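Local coordinates for mandelate racemase / muconate lactonizing enzyme, C-terminal domain protein (Pseudovibrio sp. JE062, PDB 4JHM), which is of unknown function but belongs to the enolase superfamily, pairing an N-terminal capping domain with a C-terminal barrel domain, at residues Pro25-Asn29 with His167-Val171; Glu31-Thr36 with Glu59-Asp63; Thr85-Asn89 with Thr280-Lys284; Phe150-Asp154 with Ala181-Tyr186; His159-Lys165 with Glu324-Tyr329. All coordinates share one frame; numbering follows the deposited sequence.

Contact 1. Residues Pro25-Asn29 with His167-Val171; sequences PWADN and HCYCV
Asp28 and Tyr169 are joined by a weak backbone bond: Asp28 N reaches Tyr169 O at 3.3 Å with an N-H...O angle of only 121°. The same carbonyl oxygen also lies against the side chain of Asp28. With CG anti to the backbone N (chi1 -163°), the carboxylate is carried toward Tyr169 and Val171. Its OD1 comes to the rim of the tyrosine ring, near the ring plane, 4.1 Å from Tyr169 CD1. OD2 passes obliquely by Val171 CG2 at 4.2 Å, and it forms a salt bridge with Lys174 on helix 172-186. A second polar approach is that of Cys170 SG, which comes 3.2 Å from Trp26 O.

Among the apolar contacts, Trp26 touches through its CB, which lies 4.1 Å from His167 CD2, while the indole leads away and gives its NE1 to Tyr35 OH. The five-membered ring of Trp26 and the imidazole of His167 stay 5.8 Å apart between centroids, oblique to one another. His167 itself is held by Thr140 O at ND1 and, weakly, by Asp196 at NE2.

Residues 25-29 belong to the loop between strands 8-16 and 34-44; the other segment leads out of strand 163-167. A capping-domain loop lying over the C-terminal end of a barrel strand is the arrangement by which enolase-superfamily proteins cover the mouth of the barrel.

Contact 2. Residues Glu31-Thr36 with Glu59-Asp63; sequences EPLLYT and ENFFD
Leu33 and Glu59 bring their CA atoms to 5.3 Å and Thr36 and Phe62 to 5.8 Å, so the loop 59-63 stays beside the chain as it enters strand 34-44. This is one end of the strand pair 34-44/50-58 in the antiparallel sheet of the N-terminal capping domain, held by backbone bonds of Leu34 with Thr58 and Thr36 with Ser56; the loop then carries the chain on toward helix 65-73.

Leu34 does most of the apolar work. Its CB rests 3.9 Å from Phe62 CE1, the two side chains crossing at about a right angle, and its CD2 reaches back to Asn60 O at 3.6 Å. Tyr35 O approaches the same phenyl ring obliquely. At the outer end the aliphatic CB of Glu31 lies against the carboxylate of Glu59, 3.4 Å from Glu59 OE2, while the two charged ends stay apart, their planes at 80°. The charge of Glu59 is answered by Arg95 of the second subunit, which also packs on Glu31, so this end of the contact borders a subunit interface.

Asp63 accepts from Ser56 OG through OD2, while its OD1 weakly caps Cys65 N. Thr36 has OG1 anti to its carbonyl carbon (chi1 -57°), which aims the hydroxyl at the loop, where OG1 takes the backbone hydrogen of Asp63 N at 3.0 Å in a nearly straight bond of 169°.

Contact 3. Residues Thr85-Asn89 with Thr280-Lys284; sequences TQELN and TQLNK
Gln86 and Lys284 supply the hydrogen bond that joins helix 85-92 of the capping domain to helix 279-291 of the barrel domain. Lys284 NZ gives to Gln86 OE1 at 2.7 Å, approaching at a C=O...N angle of 138° and tilted somewhat from the carbonyl plane. The lysine chain is extended and meets the bent glutamine at about a right angle; a second bond, from Lys284 NZ to Gln281 OE1 at 3.2 Å, ties it to its own helix. Gln86 NE2 bonds weakly to Asp318 of a third subunit.

Packing centres on Asn89 and Thr280, which come from opposite directions, the amide of Asn89 resting on the CG2 methyl of Thr280. Asn89 ND2 and Thr280 OG1 both bond to Asp108 OD2 on helix 100-119. The short axes cross at 106° and stay 11.6 Å apart, so mostly side chains span the gap.

The ammonium of Lys284 thus gives hydrogen bonds to two neutral amide oxygens, whereas the Asn89-Thr280 pair is joined through a carboxylate outside the contact, probably ionised.

Contact 4. Residues Phe150-Asp154 with Ala181-Tyr186; sequences FPYID and AVEAKY
Phe150 and Tyr186 set out the contact with their rings. Lys185 CD lies over one face of Phe150, 3.9 Å from the centroid and 9° off the normal, a CH-pi contact; Val182 CG2 sits at the edge. The Tyr186 ring is sandwiched: Ile153 CG2 covers one face, 3.9 Å from the centroid, and Lys185 CB the opposite one. Phe150 CD1 and Asp154 OD1 stand at its edge.

Phe150 is a knob in a hole formed by Ala181, Val182, Lys185 and Tyr186, with its CZ 4.1 Å from Ala181 CB. Ile153 CD1 adds Val182 CG2 at 4.1 Å. The helices, 149-159 and 172-186, are consecutive on the outside of the barrel, joined through strand 163-167; their short axes cross at -45°.

The closest polar approaches are at the phenol end, where Tyr186 OH lies 3.1 Å from Asp154 OD1 and 3.2 Å from Phe150 O; the hydrogen bond to the aspartate is not settled. With both faces of Tyr186 covered by carbon and Phe150 seated among four side chains, apolar and CH-pi packing dominates this helix pairing.

Contact 5. Residues His159-Lys165 with Glu324-Tyr329; sequences HGFTAIK and EQFYPY
An ion pair and an aromatic cluster join two parts of the barrel domain: the end of helix 149-159 with the loop into strand 163-167, and the end of strand 323-326 with the loop after it. Both strands pair with strand 133-139, one on each side.

Lys165 and Glu324 form the ionic part. Lys165 NZ lies 2.8 Å from Glu324 OE1 in a hydrogen-bonded salt bridge, approaching from above the carboxylate, 61° out of its plane. Lys165 is anti through chi1 and chi2 and then bends at chi3 (81°), which swings NZ across toward the glutamate. The same NZ also meets Glu222 and Tyr137, and Glu324 OE1 takes a bond from Ser139, so the pair belongs to a polar network that draws on several barrel strands.

At the other end His159, Phe161, Tyr327 and Tyr329 gather. Phe161 points its edge at one face of Tyr327, with CE2 3.6 Å from Tyr327 CG and the planes 65° apart. His159 lies against Tyr327 in an offset stack, centroids 4.9 Å apart. Gln325 CG reaches the edge of Phe161, 4.0 Å from CZ, while its amide turns away to Ile340 O. Tyr329 closes the group: His159 NE2 lies at the edge of its ring, and Phe161 CZ comes to it obliquely.

The contact is thus split chemically: charges are met by charges and hydroxyls at Lys165, and pi surfaces join the helix end and its following loop to the loop after strand 323-326.

From the N terminus, contact 1 opens first, at 25-29, and closes only at 167-171, bringing the loop between strands 8-16 and 34-44 to the loop after barrel strand 163-167. Contact 2 opens and closes within that span, tying strand 34-44 to the loop after strand 50-58, and touches contact 1 through Trp26 and Tyr35. Contact 3 starts at 85-89, crosses contact 1 and ends at 280-284, joining capping domain to barrel. Contact 4 lies between the segments of contact 3, yet crosses contacts 1 and 5. Contact 5, closing last at 324-329, crosses contacts 1, 3 and 4, and meets contact 4 through a probable hydrogen bond of Tyr152 OH with Tyr327 O and packing of Ile153 on Ile164.

Contact 1. Residues Pro25-Asn29 with His167-Val171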
# COMPACT_ATOMS: atom_id res chain seq x y z
N PRO A 25 -21.61 -35.37 13.93
CA PRO A 25 -21.79 -34.23 13.03
C PRO A 25 -21.50 -32.91 13.74
O PRO A 25 -21.96 -32.70 14.87
CB PRO A 25 -23.27 -34.33 12.66
CG PRO A 25 -23.92 -35.05 13.80
CD PRO A 25 -22.86 -35.71 14.63
N TRP A 26 -20.75 -32.03 13.09
CA TRP A 26 -20.38 -30.74 13.69
C TRP A 26 -21.17 -29.57 13.11
O TRP A 26 -20.79 -28.41 13.29
CB TRP A 26 -18.87 -30.47 13.58
CG TRP A 26 -18.11 -31.32 12.59
CD1 TRP A 26 -17.56 -32.55 12.82
CD2 TRP A 26 -17.80 -31.00 11.22
NE1 TRP A 26 -16.93 -33.01 11.68
CE2 TRP A 26 -17.07 -32.08 10.69
CE3 TRP A 26 -18.08 -29.89 10.40
CZ2 TRP A 26 -16.61 -32.09 9.37
CZ3 TRP A 26 -17.62 -29.91 9.09
CH2 TRP A 26 -16.90 -31.00 8.59
N ALA A 27 -22.27 -29.87 12.42
CA ALA A 27 -23.17 -28.83 11.92
C ALA A 27 -24.58 -29.12 12.41
O ALA A 27 -24.93 -30.28 12.63
CB ALA A 27 -23.13 -28.80 10.40
N ASP A 28 -25.38 -28.08 12.59
CA ASP A 28 -26.72 -28.25 13.15
C ASP A 28 -27.71 -28.75 12.11
O ASP A 28 -28.03 -28.06 11.15
CB ASP A 28 -27.22 -26.93 13.74
CG ASP A 28 -28.40 -27.13 14.67
OD1 ASP A 28 -28.55 -28.24 15.21
OD2 ASP A 28 -29.16 -26.16 14.88
N ASN A 29 -28.19 -29.98 12.33
CA ASN A 29 -29.19 -30.61 11.46
C ASN A 29 -28.68 -30.97 10.07
O ASN A 29 -29.47 -31.24 9.16
CB ASN A 29 -30.45 -29.73 11.38
CG ASN A 29 -31.19 -29.66 12.69
OD1 ASN A 29 -31.05 -28.70 13.45
ND2 ASN A 29 -31.99 -30.69 12.98
N HIS A 167 -17.25 -28.11 20.04
CA HIS A 167 -17.94 -28.08 18.75
C HIS A 167 -19.37 -27.69 19.06
O HIS A 167 -19.95 -28.14 20.04
CB HIS A 167 -17.85 -29.41 18.02
CG HIS A 167 -16.56 -29.60 17.29
ND1 HIS A 167 -15.60 -30.50 17.70
CD2 HIS A 167 -16.06 -28.99 16.19
CE1 HIS A 167 -14.57 -30.45 16.88
NE2 HIS A 167 -14.82 -29.54 15.95
N CYS A 168 -19.93 -26.82 18.22
CA CYS A 168 -21.20 -26.19 18.53
C CYS A 168 -22.21 -26.34 17.40
O CYS A 168 -21.98 -27.06 16.42
CB CYS A 168 -20.98 -24.71 18.84
SG CYS A 168 -20.28 -23.77 17.48
N TYR A 169 -23.34 -25.65 17.55
CA TYR A 169 -24.41 -25.72 16.58
C TYR A 169 -24.03 -25.00 15.29
O TYR A 169 -24.59 -25.28 14.23
CB TYR A 169 -25.68 -25.11 17.19
CG TYR A 169 -26.04 -25.72 18.53
CD1 TYR A 169 -26.75 -26.91 18.60
CD2 TYR A 169 -25.64 -25.12 19.72
CE1 TYR A 169 -27.07 -27.48 19.82
CE2 TYR A 169 -25.96 -25.68 20.94
CZ TYR A 169 -26.67 -26.86 20.99
OH TYR A 169 -26.99 -27.43 22.20
N CYS A 170 -23.07 -24.09 15.37
CA CYS A 170 -22.66 -23.30 14.22
C CYS A 170 -23.82 -22.43 13.74
O CYS A 170 -23.94 -22.13 12.56
CB CYS A 170 -22.15 -24.21 13.10
SG CYS A 170 -20.74 -25.21 13.62
N VAL A 171 -24.65 -22.04 14.70
CA VAL A 171 -25.74 -21.10 14.49
C VAL A 171 -25.63 -20.04 15.59
O VAL A 171 -26.08 -20.24 16.72
CB VAL A 171 -27.11 -21.81 14.54
CG1 VAL A 171 -28.25 -20.80 14.53
CG2 VAL A 171 -27.24 -22.79 13.38

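Contact 2. Residues Glu31-Thr36 with Glu59-Asp63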
# COMPACT_ATOMS: atom_id res chain seq x y z
N GLU A 31 -26.89 -33.92 8.06
CA GLU A 31 -26.99 -35.37 8.28
C GLU A 31 -25.78 -35.92 9.05
O GLU A 31 -24.69 -35.37 8.96
CB GLU A 31 -27.14 -36.10 6.94
CG GLU A 31 -28.30 -35.59 6.10
CD GLU A 31 -29.57 -35.44 6.90
OE1 GLU A 31 -29.98 -36.42 7.55
OE2 GLU A 31 -30.16 -34.34 6.88
N PRO A 32 -25.99 -37.01 9.81
CA PRO A 32 -24.93 -37.59 10.64
C PRO A 32 -23.78 -38.15 9.81
O PRO A 32 -24.02 -38.94 8.89
CB PRO A 32 -25.64 -38.72 11.39
CG PRO A 32 -26.82 -39.06 10.54
CD PRO A 32 -27.25 -37.77 9.90
N LEU A 33 -22.55 -37.75 10.12
CA LEU A 33 -21.40 -38.18 9.35
C LEU A 33 -20.95 -39.58 9.73
O LEU A 33 -20.79 -39.90 10.90
CB LEU A 33 -20.22 -37.22 9.55
CG LEU A 33 -20.43 -35.77 9.10
CD1 LEU A 33 -19.23 -34.93 9.52
CD2 LEU A 33 -20.66 -35.68 7.60
N LEU A 34 -20.74 -40.41 8.70
CA LEU A 34 -20.16 -41.74 8.87
C LEU A 34 -18.65 -41.66 8.69
O LEU A 34 -18.16 -41.26 7.63
CB LEU A 34 -20.75 -42.71 7.85
CG LEU A 34 -22.08 -43.39 8.18
CD1 LEU A 34 -23.08 -42.43 8.80
CD2 LEU A 34 -22.66 -44.02 6.93
N TYR A 35 -17.91 -42.04 9.73
CA TYR A 35 -16.46 -41.93 9.71
C TYR A 35 -15.79 -43.18 9.15
O TYR A 35 -16.07 -44.29 9.58
CB TYR A 35 -15.93 -41.59 11.11
CG TYR A 35 -16.05 -40.11 11.38
CD1 TYR A 35 -17.29 -39.51 11.49
CD2 TYR A 35 -14.92 -39.31 11.46
CE1 TYR A 35 -17.41 -38.14 11.71
CE2 TYR A 35 -15.03 -37.95 11.68
CZ TYR A 35 -16.28 -37.37 11.80
OH TYR A 35 -16.38 -36.02 12.02
N THR A 36 -14.93 -42.96 8.16
CA THR A 36 -14.14 -44.00 7.54
C THR A 36 -12.67 -43.69 7.73
O THR A 36 -12.27 -42.52 7.68
CB THR A 36 -14.37 -44.05 6.02
OG1 THR A 36 -15.76 -44.24 5.76
CG2 THR A 36 -13.58 -45.17 5.40
N GLU A 59 -21.71 -39.02 4.09
CA GLU A 59 -23.08 -39.32 4.48
C GLU A 59 -23.57 -40.60 3.79
O GLU A 59 -22.92 -41.10 2.87
CB GLU A 59 -24.00 -38.16 4.12
CG GLU A 59 -23.71 -36.88 4.89
CD GLU A 59 -24.55 -35.72 4.42
OE1 GLU A 59 -25.13 -35.83 3.32
OE2 GLU A 59 -24.62 -34.69 5.14
N ASN A 60 -24.70 -41.12 4.25
CA ASN A 60 -25.33 -42.29 3.64
C ASN A 60 -24.47 -43.56 3.71
O ASN A 60 -24.92 -44.58 4.23
CB ASN A 60 -25.70 -41.99 2.19
CG ASN A 60 -26.44 -40.68 2.04
OD1 ASN A 60 -27.37 -40.39 2.79
ND2 ASN A 60 -26.04 -39.88 1.06
N PHE A 61 -23.26 -43.51 3.17
CA PHE A 61 -22.40 -44.68 3.15
C PHE A 61 -20.99 -44.34 3.61
O PHE A 61 -20.58 -43.19 3.56
CB PHE A 61 -22.32 -45.28 1.74
CG PHE A 61 -23.66 -45.51 1.10
CD1 PHE A 61 -24.45 -46.59 1.47
CD2 PHE A 61 -24.13 -44.65 0.11
CE1 PHE A 61 -25.68 -46.80 0.87
CE2 PHE A 61 -25.36 -44.85 -0.48
CZ PHE A 61 -26.14 -45.93 -0.10
N PHE A 62 -20.25 -45.35 4.06
CA PHE A 62 -18.82 -45.20 4.28
C PHE A 62 -18.15 -44.92 2.94
O PHE A 62 -18.70 -45.22 1.89
CB PHE A 62 -18.23 -46.45 4.93
CG PHE A 62 -18.77 -46.72 6.30
CD1 PHE A 62 -18.50 -45.84 7.35
CD2 PHE A 62 -19.53 -47.86 6.55
CE1 PHE A 62 -19.00 -46.09 8.61
CE2 PHE A 62 -20.03 -48.11 7.82
CZ PHE A 62 -19.76 -47.22 8.85
N ASP A 63 -16.95 -44.36 3.00
CA ASP A 63 -16.33 -43.74 1.83
C ASP A 63 -15.34 -44.64 1.11
O ASP A 63 -14.41 -45.16 1.71
CB ASP A 63 -15.62 -42.46 2.28
CG ASP A 63 -15.10 -41.64 1.12
OD1 ASP A 63 -15.85 -41.45 0.14
OD2 ASP A 63 -13.94 -41.19 1.20

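Contact 3. Residues Thr85-Asn89 with Thr280-Lys284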
# COMPACT_ATOMS: atom_id res chain seq x y z
N THR A 85 12.03 -39.39 1.02
CA THR A 85 10.67 -38.89 1.24
C THR A 85 10.33 -37.61 0.46
O THR A 85 9.15 -37.34 0.20
CB THR A 85 10.40 -38.61 2.73
OG1 THR A 85 11.37 -37.68 3.23
CG2 THR A 85 10.48 -39.89 3.54
N GLN A 86 11.33 -36.82 0.11
CA GLN A 86 11.09 -35.59 -0.62
C GLN A 86 10.94 -35.88 -2.11
O GLN A 86 10.13 -35.25 -2.80
CB GLN A 86 12.22 -34.58 -0.38
CG GLN A 86 12.09 -33.31 -1.20
CD GLN A 86 10.74 -32.64 -1.03
OE1 GLN A 86 10.40 -32.18 0.06
NE2 GLN A 86 9.97 -32.57 -2.11
N GLU A 87 11.74 -36.82 -2.61
CA GLU A 87 11.65 -37.23 -4.00
C GLU A 87 10.34 -37.98 -4.25
O GLU A 87 9.76 -37.88 -5.33
CB GLU A 87 12.85 -38.09 -4.39
CG GLU A 87 12.81 -38.63 -5.81
CD GLU A 87 12.04 -39.93 -5.94
OE1 GLU A 87 11.23 -40.06 -6.88
OE2 GLU A 87 12.23 -40.82 -5.08
N LEU A 88 9.89 -38.73 -3.25
CA LEU A 88 8.61 -39.42 -3.31
C LEU A 88 7.47 -38.40 -3.32
O LEU A 88 6.57 -38.45 -4.15
CB LEU A 88 8.44 -40.36 -2.12
CG LEU A 88 7.27 -41.33 -2.20
CD1 LEU A 88 7.47 -42.32 -3.33
CD2 LEU A 88 7.08 -42.07 -0.88
N ASN A 89 7.53 -37.47 -2.37
CA ASN A 89 6.61 -36.35 -2.32
C ASN A 89 6.55 -35.68 -3.68
O ASN A 89 5.48 -35.45 -4.23
CB ASN A 89 7.08 -35.36 -1.26
CG ASN A 89 5.95 -34.53 -0.70
OD1 ASN A 89 5.50 -33.58 -1.32
ND2 ASN A 89 5.48 -34.90 0.48
N THR A 280 6.11 -34.71 5.37
CA THR A 280 6.99 -33.88 4.56
C THR A 280 6.55 -32.42 4.48
O THR A 280 7.38 -31.52 4.53
CB THR A 280 7.06 -34.44 3.12
OG1 THR A 280 7.88 -35.61 3.10
CG2 THR A 280 7.61 -33.39 2.15
N GLN A 281 5.25 -32.20 4.36
CA GLN A 281 4.73 -30.86 4.13
C GLN A 281 4.35 -30.17 5.43
O GLN A 281 4.63 -28.98 5.61
CB GLN A 281 3.52 -30.92 3.20
CG GLN A 281 3.83 -31.49 1.82
CD GLN A 281 4.74 -30.58 1.01
OE1 GLN A 281 5.92 -30.86 0.85
NE2 GLN A 281 4.18 -29.48 0.53
N LEU A 282 3.69 -30.89 6.33
CA LEU A 282 3.31 -30.30 7.60
C LEU A 282 4.55 -29.69 8.20
O LEU A 282 4.60 -28.51 8.51
CB LEU A 282 2.74 -31.34 8.56
CG LEU A 282 2.33 -30.79 9.93
CD1 LEU A 282 1.17 -29.81 9.78
CD2 LEU A 282 1.95 -31.91 10.88
N ASN A 283 5.56 -30.54 8.33
CA ASN A 283 6.86 -30.17 8.87
C ASN A 283 7.32 -28.80 8.37
O ASN A 283 7.77 -27.96 9.15
CB ASN A 283 7.89 -31.23 8.49
CG ASN A 283 9.22 -31.01 9.16
OD1 ASN A 283 9.34 -31.09 10.38
ND2 ASN A 283 10.24 -30.74 8.36
N LYS A 284 7.19 -28.57 7.07
CA LYS A 284 7.61 -27.30 6.49
C LYS A 284 6.71 -26.15 6.95
O LYS A 284 7.19 -25.05 7.22
CB LYS A 284 7.61 -27.39 4.97
CG LYS A 284 8.66 -28.34 4.41
CD LYS A 284 8.50 -28.53 2.92
CE LYS A 284 9.43 -29.61 2.38
NZ LYS A 284 9.03 -30.00 1.00

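Contact 4. Residues Phe150-Asp154 with Ala181-Tyr186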
# COMPACT_ATOMS: atom_id res chain seq x y z
N PHE A 150 -22.60 -29.78 30.26
CA PHE A 150 -22.00 -29.60 31.58
C PHE A 150 -21.42 -30.90 32.15
O PHE A 150 -20.29 -30.91 32.63
CB PHE A 150 -23.00 -28.98 32.56
CG PHE A 150 -23.57 -27.66 32.09
CD1 PHE A 150 -22.77 -26.72 31.46
CD2 PHE A 150 -24.91 -27.36 32.30
CE1 PHE A 150 -23.29 -25.52 31.04
CE2 PHE A 150 -25.44 -26.16 31.87
CZ PHE A 150 -24.63 -25.23 31.24
N PRO A 151 -22.20 -32.00 32.12
CA PRO A 151 -21.63 -33.27 32.57
C PRO A 151 -20.35 -33.61 31.80
O PRO A 151 -19.34 -33.94 32.41
CB PRO A 151 -22.73 -34.28 32.26
CG PRO A 151 -23.99 -33.49 32.29
CD PRO A 151 -23.63 -32.12 31.78
N TYR A 152 -20.42 -33.53 30.48
CA TYR A 152 -19.27 -33.84 29.64
C TYR A 152 -18.06 -33.00 30.04
O TYR A 152 -16.95 -33.52 30.16
CB TYR A 152 -19.61 -33.61 28.17
CG TYR A 152 -18.42 -33.81 27.25
CD1 TYR A 152 -17.57 -32.76 26.96
CD2 TYR A 152 -18.15 -35.05 26.70
CE1 TYR A 152 -16.48 -32.93 26.13
CE2 TYR A 152 -17.06 -35.23 25.87
CZ TYR A 152 -16.23 -34.16 25.58
OH TYR A 152 -15.14 -34.33 24.76
N ILE A 153 -18.27 -31.70 30.22
CA ILE A 153 -17.17 -30.82 30.60
C ILE A 153 -16.66 -31.18 31.99
O ILE A 153 -15.47 -31.04 32.28
CB ILE A 153 -17.60 -29.34 30.57
CG1 ILE A 153 -17.84 -28.90 29.12
CG2 ILE A 153 -16.54 -28.46 31.22
CD1 ILE A 153 -18.49 -27.54 28.99
N ASP A 154 -17.54 -31.66 32.86
CA ASP A 154 -17.15 -32.06 34.21
C ASP A 154 -16.24 -33.29 34.20
O ASP A 154 -15.33 -33.40 35.02
CB ASP A 154 -18.39 -32.28 35.08
CG ASP A 154 -19.06 -30.98 35.49
OD1 ASP A 154 -18.48 -29.90 35.26
OD2 ASP A 154 -20.18 -31.03 36.04
N ALA A 181 -23.63 -19.63 28.81
CA ALA A 181 -23.95 -20.51 29.93
C ALA A 181 -22.71 -21.24 30.44
O ALA A 181 -22.60 -21.52 31.63
CB ALA A 181 -25.01 -21.52 29.50
N VAL A 182 -21.79 -21.55 29.53
CA VAL A 182 -20.54 -22.21 29.90
C VAL A 182 -19.61 -21.26 30.65
O VAL A 182 -18.96 -21.66 31.61
CB VAL A 182 -19.80 -22.75 28.66
CG1 VAL A 182 -18.33 -22.98 28.98
CG2 VAL A 182 -20.44 -24.03 28.16
N GLU A 183 -19.54 -20.02 30.20
CA GLU A 183 -18.67 -19.03 30.83
C GLU A 183 -19.14 -18.74 32.25
O GLU A 183 -18.32 -18.54 33.15
CB GLU A 183 -18.63 -17.72 30.02
CG GLU A 183 -17.81 -16.61 30.67
CD GLU A 183 -16.33 -16.92 30.74
OE1 GLU A 183 -15.90 -17.96 30.19
OE2 GLU A 183 -15.57 -16.11 31.33
N ALA A 184 -20.45 -18.70 32.43
CA ALA A 184 -21.05 -18.49 33.75
C ALA A 184 -20.65 -19.59 34.73
O ALA A 184 -20.34 -19.32 35.89
CB ALA A 184 -22.56 -18.41 33.62
N LYS A 185 -20.65 -20.84 34.26
CA LYS A 185 -20.33 -21.98 35.11
C LYS A 185 -18.83 -22.16 35.34
O LYS A 185 -18.40 -22.40 36.46
CB LYS A 185 -20.89 -23.27 34.52
CG LYS A 185 -22.35 -23.53 34.85
CD LYS A 185 -22.62 -25.02 35.01
CE LYS A 185 -21.95 -25.56 36.27
NZ LYS A 185 -22.40 -26.94 36.60
N TYR A 186 -18.04 -22.06 34.27
CA TYR A 186 -16.61 -22.41 34.35
C TYR A 186 -15.67 -21.24 34.05
O TYR A 186 -14.54 -21.45 33.61
CB TYR A 186 -16.29 -23.55 33.38
CG TYR A 186 -17.28 -24.70 33.41
CD1 TYR A 186 -17.25 -25.63 34.44
CD2 TYR A 186 -18.22 -24.85 32.41
CE1 TYR A 186 -18.15 -26.69 34.46
CE2 TYR A 186 -19.12 -25.89 32.43
CZ TYR A 186 -19.09 -26.81 33.45
OH TYR A 186 -19.98 -27.85 33.46

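Contact 5. Residues His159-Lys165 with Glu324-Tyr329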
# COMPACT_ATOMS: atom_id res chain seq x y z
N HIS A 159 -10.75 -35.88 34.15
CA HIS A 159 -9.82 -36.71 33.38
C HIS A 159 -8.45 -36.06 33.31
O HIS A 159 -7.46 -36.74 33.05
CB HIS A 159 -10.35 -37.00 31.98
CG HIS A 159 -9.63 -38.13 31.29
ND1 HIS A 159 -9.74 -39.44 31.70
CD2 HIS A 159 -8.79 -38.13 30.23
CE1 HIS A 159 -8.99 -40.20 30.92
NE2 HIS A 159 -8.41 -39.44 30.02
N GLY A 160 -8.41 -34.75 33.53
CA GLY A 160 -7.14 -34.02 33.62
C GLY A 160 -6.94 -32.96 32.56
O GLY A 160 -5.94 -32.24 32.57
N PHE A 161 -7.90 -32.85 31.64
CA PHE A 161 -7.79 -31.93 30.51
C PHE A 161 -7.66 -30.48 30.97
O PHE A 161 -8.33 -30.05 31.90
CB PHE A 161 -9.00 -32.06 29.59
CG PHE A 161 -8.95 -33.25 28.67
CD1 PHE A 161 -7.97 -33.34 27.69
CD2 PHE A 161 -9.90 -34.26 28.76
CE1 PHE A 161 -7.93 -34.43 26.83
CE2 PHE A 161 -9.86 -35.34 27.91
CZ PHE A 161 -8.87 -35.43 26.94
N THR A 162 -6.80 -29.74 30.28
CA THR A 162 -6.48 -28.36 30.62
C THR A 162 -7.19 -27.36 29.70
O THR A 162 -7.15 -26.16 29.94
CB THR A 162 -4.96 -28.14 30.47
OG1 THR A 162 -4.48 -28.91 29.35
CG2 THR A 162 -4.24 -28.58 31.74
N ALA A 163 -7.83 -27.88 28.66
CA ALA A 163 -8.44 -27.03 27.65
C ALA A 163 -9.53 -27.81 26.91
O ALA A 163 -9.42 -29.02 26.72
CB ALA A 163 -7.39 -26.54 26.67
N ILE A 164 -10.57 -27.10 26.50
CA ILE A 164 -11.67 -27.72 25.78
C ILE A 164 -12.06 -26.89 24.57
O ILE A 164 -12.35 -25.70 24.68
CB ILE A 164 -12.90 -27.86 26.69
CG1 ILE A 164 -12.57 -28.75 27.89
CG2 ILE A 164 -14.07 -28.44 25.90
CD1 ILE A 164 -13.72 -28.93 28.86
N LYS A 165 -12.04 -27.52 23.39
CA LYS A 165 -12.57 -26.88 22.20
C LYS A 165 -13.96 -27.43 21.93
O LYS A 165 -14.13 -28.57 21.50
CB LYS A 165 -11.69 -27.11 20.97
CG LYS A 165 -12.31 -26.55 19.69
CD LYS A 165 -11.40 -26.66 18.48
CE LYS A 165 -11.43 -28.05 17.87
NZ LYS A 165 -10.40 -28.20 16.80
N GLU A 324 -4.77 -31.90 19.53
CA GLU A 324 -6.21 -32.11 19.51
C GLU A 324 -6.53 -33.55 19.90
O GLU A 324 -6.13 -34.49 19.21
CB GLU A 324 -6.77 -31.78 18.14
CG GLU A 324 -8.28 -31.95 18.02
CD GLU A 324 -8.85 -31.33 16.76
OE1 GLU A 324 -10.05 -30.99 16.77
OE2 GLU A 324 -8.11 -31.19 15.76
N GLN A 325 -7.24 -33.71 21.00
CA GLN A 325 -7.63 -35.04 21.47
C GLN A 325 -9.14 -35.12 21.57
O GLN A 325 -9.75 -34.56 22.48
CB GLN A 325 -7.02 -35.32 22.85
CG GLN A 325 -7.44 -36.65 23.45
CD GLN A 325 -6.70 -37.82 22.83
OE1 GLN A 325 -7.24 -38.54 21.98
NE2 GLN A 325 -5.46 -38.01 23.24
N PHE A 326 -9.75 -35.83 20.62
CA PHE A 326 -11.18 -36.06 20.69
C PHE A 326 -11.49 -37.00 21.85
O PHE A 326 -10.83 -38.02 22.03
CB PHE A 326 -11.72 -36.65 19.38
CG PHE A 326 -13.20 -36.84 19.39
CD1 PHE A 326 -14.05 -35.83 18.97
CD2 PHE A 326 -13.75 -38.03 19.84
CE1 PHE A 326 -15.42 -36.00 18.99
CE2 PHE A 326 -15.12 -38.21 19.86
CZ PHE A 326 -15.96 -37.19 19.43
N TYR A 327 -12.50 -36.63 22.63
CA TYR A 327 -12.86 -37.37 23.84
C TYR A 327 -14.37 -37.60 23.77
O TYR A 327 -15.13 -36.64 23.56
CB TYR A 327 -12.47 -36.54 25.07
CG TYR A 327 -12.55 -37.26 26.40
CD1 TYR A 327 -11.85 -38.44 26.62
CD2 TYR A 327 -13.31 -36.74 27.44
CE1 TYR A 327 -11.92 -39.09 27.83
CE2 TYR A 327 -13.39 -37.39 28.66
CZ TYR A 327 -12.69 -38.56 28.85
OH TYR A 327 -12.77 -39.21 30.06
N PRO A 328 -14.83 -38.86 23.93
CA PRO A 328 -14.10 -40.10 24.25
C PRO A 328 -13.12 -40.55 23.17
O PRO A 328 -13.12 -40.00 22.07
CB PRO A 328 -15.22 -41.14 24.39
CG PRO A 328 -16.50 -40.38 24.43
CD PRO A 328 -16.25 -39.12 23.67
N TYR A 329 -12.30 -41.55 23.49
CA TYR A 329 -11.26 -42.03 22.58
C TYR A 329 -11.73 -43.22 21.76
O TYR A 329 -11.48 -43.30 20.56
CB TYR A 329 -10.03 -42.49 23.36
CG TYR A 329 -9.58 -41.58 24.49
CD1 TYR A 329 -9.16 -40.28 24.24
CD2 TYR A 329 -9.53 -42.05 25.80
CE1 TYR A 329 -8.74 -39.46 25.26
CE2 TYR A 329 -9.11 -41.23 26.83
CZ TYR A 329 -8.71 -39.94 26.56
OH TYR A 329 -8.28 -39.12 27.57